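Local coordinates for protein salt-tolerant glutaminase (Micrococcus luteus, PDB 3AGD) that probably hydrolyses L-glutamine to L-glutamate and ammonium, as a salt-tolerant member of the glutaminase family, at residues E23-I28 with P280-V285. Sequence-based numbering, arbitrary orientation.
Sequences ETAQYI and PRLDEV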
ATOM      1  N   GLU A  23     -24.390  20.630   6.080  1.00 26.33           N
ATOM      2  CA  GLU A  23     -24.542  22.009   5.650  1.00 23.83           C
ATOM      3  C   GLU A  23     -23.215  22.525   5.138  1.00 21.25           C
ATOM      4  O   GLU A  23     -22.158  22.018   5.500  1.00 18.56           O
ATOM      5  CB  GLU A  23     -25.032  22.890   6.807  1.00 24.96           C
ATOM      6  CG  GLU A  23     -24.092  22.944   7.987  1.00 33.68           C
ATOM      7  CD  GLU A  23     -24.515  23.955   9.044  1.00 40.64           C
ATOM      8  OE1 GLU A  23     -23.849  24.012  10.100  1.00 44.04           O
ATOM      9  OE2 GLU A  23     -25.502  24.691   8.822  1.00 40.55           O
ATOM     10  N   THR A  24     -23.282  23.535   4.284  1.00 24.62           N
ATOM     11  CA  THR A  24     -22.090  24.138   3.714  1.00 25.70           C
ATOM     12  C   THR A  24     -21.279  24.839   4.806  1.00 26.13           C
ATOM     13  O   THR A  24     -21.783  25.078   5.906  1.00 24.45           O
ATOM     14  CB  THR A  24     -22.482  25.158   2.640  1.00 25.29           C
ATOM     15  OG1 THR A  24     -23.395  26.109   3.205  1.00 28.60           O
ATOM     16  CG2 THR A  24     -23.158  24.460   1.466  1.00 21.43           C
ATOM     17  N   ALA A  25     -20.023  25.158   4.502  1.00 27.90           N
ATOM     18  CA  ALA A  25     -19.157  25.844   5.457  1.00 26.63           C
ATOM     19  C   ALA A  25     -19.812  27.177   5.818  1.00 29.66           C
ATOM     20  O   ALA A  25     -19.989  28.036   4.961  1.00 32.03           O
ATOM     21  CB  ALA A  25     -17.783  26.080   4.838  1.00 22.36           C
ATOM     22  N   GLN A  26     -20.167  27.345   7.087  1.00 31.93           N
ATOM     23  CA  GLN A  26     -20.830  28.566   7.542  1.00 36.45           C
ATOM     24  C   GLN A  26     -19.904  29.723   7.916  1.00 40.53           C
ATOM     25  O   GLN A  26     -20.379  30.832   8.162  1.00 41.98           O
ATOM     26  CB  GLN A  26     -21.717  28.261   8.752  1.00 37.71           C
ATOM     27  CG  GLN A  26     -22.825  27.250   8.517  1.00 38.32           C
ATOM     28  CD  GLN A  26     -23.851  27.729   7.515  1.00 41.43           C
ATOM     29  OE1 GLN A  26     -23.704  27.527   6.311  1.00 40.64           O
ATOM     30  NE2 GLN A  26     -24.897  28.383   8.009  1.00 45.71           N
ATOM     31  N   TYR A  27     -18.596  29.481   7.954  1.00 42.18           N
ATOM     32  CA  TYR A  27     -17.649  30.523   8.350  1.00 42.38           C
ATOM     33  C   TYR A  27     -17.556  31.723   7.402  1.00 43.08           C
ATOM     34  O   TYR A  27     -17.194  32.820   7.826  1.00 40.92           O
ATOM     35  CB  TYR A  27     -16.266  29.905   8.593  1.00 43.40           C
ATOM     36  CG  TYR A  27     -15.393  29.737   7.372  1.00 46.08           C
ATOM     37  CD1 TYR A  27     -14.564  30.771   6.939  1.00 44.05           C
ATOM     38  CD2 TYR A  27     -15.355  28.528   6.677  1.00 48.29           C
ATOM     39  CE1 TYR A  27     -13.711  30.606   5.851  1.00 43.85           C
ATOM     40  CE2 TYR A  27     -14.505  28.355   5.584  1.00 47.73           C
ATOM     41  CZ  TYR A  27     -13.685  29.398   5.180  1.00 44.48           C
ATOM     42  OH  TYR A  27     -12.829  29.230   4.116  1.00 44.69           O
ATOM     43  N   ILE A  28     -17.876  31.519   6.127  1.00 44.32           N
ATOM     44  CA  ILE A  28     -17.863  32.611   5.156  1.00 44.20           C
ATOM     45  C   ILE A  28     -19.050  32.485   4.217  1.00 46.70           C
ATOM     46  O   ILE A  28     -19.351  31.399   3.721  1.00 48.72           O
ATOM     47  CB  ILE A  28     -16.582  32.642   4.304  1.00 45.83           C
ATOM     48  CG1 ILE A  28     -16.249  31.236   3.805  1.00 43.12           C
ATOM     49  CG2 ILE A  28     -15.453  33.284   5.095  1.00 46.78           C
ATOM     50  CD1 ILE A  28     -15.114  31.207   2.810  1.00 40.43           C
ATOM     51  N   PRO A 280     -20.668  20.159  -1.862  1.00 20.20           N
ATOM     52  CA  PRO A 280     -20.679  21.280  -0.916  1.00 19.25           C
ATOM     53  C   PRO A 280     -20.946  21.016   0.567  1.00 21.35           C
ATOM     54  O   PRO A 280     -20.151  21.411   1.417  1.00 24.62           O
ATOM     55  CB  PRO A 280     -21.711  22.224  -1.522  1.00 22.38           C
ATOM     56  CG  PRO A 280     -21.524  22.007  -2.989  1.00 22.21           C
ATOM     57  CD  PRO A 280     -21.449  20.501  -3.067  1.00 20.12           C
ATOM     58  N   ARG A 281     -22.051  20.357   0.889  1.00 20.69           N
ATOM     59  CA  ARG A 281     -22.377  20.126   2.290  1.00 23.60           C
ATOM     60  C   ARG A 281     -21.412  19.238   3.062  1.00 24.63           C
ATOM     61  O   ARG A 281     -20.989  18.181   2.590  1.00 23.16           O
ATOM     62  CB  ARG A 281     -23.812  19.616   2.416  1.00 20.79           C
ATOM     63  CG  ARG A 281     -24.812  20.724   2.161  1.00 22.81           C
ATOM     64  CD  ARG A 281     -26.253  20.256   2.237  1.00 28.46           C
ATOM     65  NE  ARG A 281     -27.168  21.387   2.095  1.00 29.71           N
ATOM     66  CZ  ARG A 281     -28.470  21.273   1.866  1.00 27.78           C
ATOM     67  NH1 ARG A 281     -29.021  20.075   1.752  1.00 24.40           N
ATOM     68  NH2 ARG A 281     -29.217  22.360   1.734  1.00 30.05           N
ATOM     69  N   LEU A 282     -21.083  19.694   4.267  1.00 23.72           N
ATOM     70  CA  LEU A 282     -20.146  19.008   5.145  1.00 24.97           C
ATOM     71  C   LEU A 282     -20.822  18.274   6.301  1.00 25.14           C
ATOM     72  O   LEU A 282     -21.917  18.634   6.727  1.00 23.65           O
ATOM     73  CB  LEU A 282     -19.157  20.025   5.720  1.00 24.31           C
ATOM     74  CG  LEU A 282     -18.559  21.057   4.753  1.00 24.68           C
ATOM     75  CD1 LEU A 282     -17.738  22.066   5.537  1.00 20.88           C
ATOM     76  CD2 LEU A 282     -17.699  20.365   3.702  1.00 20.67           C
ATOM     77  N   ASP A 283     -20.156  17.238   6.802  1.00 26.31           N
ATOM     78  CA  ASP A 283     -20.679  16.492   7.926  1.00 28.06           C
ATOM     79  C   ASP A 283     -20.236  17.213   9.192  1.00 29.54           C
ATOM     80  O   ASP A 283     -19.656  18.295   9.145  1.00 26.68           O
ATOM     81  CB  ASP A 283     -20.163  15.049   7.922  1.00 26.85           C
ATOM     82  CG  ASP A 283     -18.657  14.959   7.737  1.00 27.85           C
ATOM     83  OD1 ASP A 283     -17.935  15.826   8.267  1.00 28.52           O
ATOM     84  OD2 ASP A 283     -18.195  14.007   7.071  1.00 27.21           O
ATOM     85  N   GLU A 284     -20.480  16.627  10.339  1.00 28.12           N
ATOM     86  CA  GLU A 284     -20.098  17.345  11.538  1.00 32.83           C
ATOM     87  C   GLU A 284     -18.607  17.501  11.804  1.00 32.73           C
ATOM     88  O   GLU A 284     -18.196  18.366  12.563  1.00 31.90           O
ATOM     89  CB  GLU A 284     -20.811  16.756  12.736  1.00 40.86           C
ATOM     90  CG  GLU A 284     -22.288  17.137  12.777  1.00 72.03           C
ATOM     91  CD  GLU A 284     -22.980  16.671  14.044  1.00 83.93           C
ATOM     92  OE1 GLU A 284     -23.071  15.443  14.256  1.00 87.51           O
ATOM     93  OE2 GLU A 284     -23.430  17.536  14.828  1.00 89.13           O
ATOM     94  N   VAL A 285     -17.779  16.671  11.231  1.00 34.87           N
ATOM     95  CA  VAL A 285     -16.367  16.919  11.446  1.00 33.38           C
ATOM     96  C   VAL A 285     -15.792  17.905  10.410  1.00 30.96           C
ATOM     97  O   VAL A 285     -14.600  18.217  10.441  1.00 32.66           O
ATOM     98  CB  VAL A 285     -15.561  15.624  11.411  1.00 34.07           C
ATOM     99  CG1 VAL A 285     -15.968  14.741  12.577  1.00 35.26           C
ATOM    100  CG2 VAL A 285     -15.786  14.900  10.096  1.00 32.14           C
TER
HETATM  101  O   HOH W   1     -26.600  24.068   3.520  1.00 18.83           O
HETATM  102  O   HOH W   2     -19.209  23.675   1.878  1.00 14.06           O
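E23 and L282 pair through their backbones as a single antiparallel, hydrogen-bonded bridge between two loops: 23-28 runs into helix 29-32, while the loop 280-285 precedes helix 289-301. L282 N gives a nearly straight bond to E23 O (2.8 Å, N-H...O 169°), though it approaches from well above the carbonyl plane. The return bond, E23 N to L282 O, is longer at 3.2 Å but lies in the carbonyl plane, on a lone pair.

Two waters extend the pairing. One accepts from A25 N at 3.1 Å and sits so close to P280 O that the length of that second link is doubtful; the other accepts from R281 NE at 3.1 Å and, weakly, from T24 N.

Apolar contacts fill in around the bridge. The aliphatic part of R281 runs alongside the E23 backbone, CG lying 3.7 Å from E23 CA; its chain is extended from CG to NE, and beyond it NH1 bonds N20 O. T24 OG1, between the backbone N and the carbonyl carbon (chi1 55°), is bonded to A32 O; this puts CG2 anti to the carbonyl carbon, where it meets P280 CB at 4.0 Å and R281 CG. L282 CD1 lies against A25 N and CA at 4.0 Å as well as CB.

L282 also lies near V261, a residue that binds L-glutamate, and Y27 touches V261 and makes a weak hydrogen bond from OH to the ligand-binding E160. Beside the glutamate site, reciprocal main-chain bonds thus set the register of the loops, and side chains contribute packing, not the pairing itself.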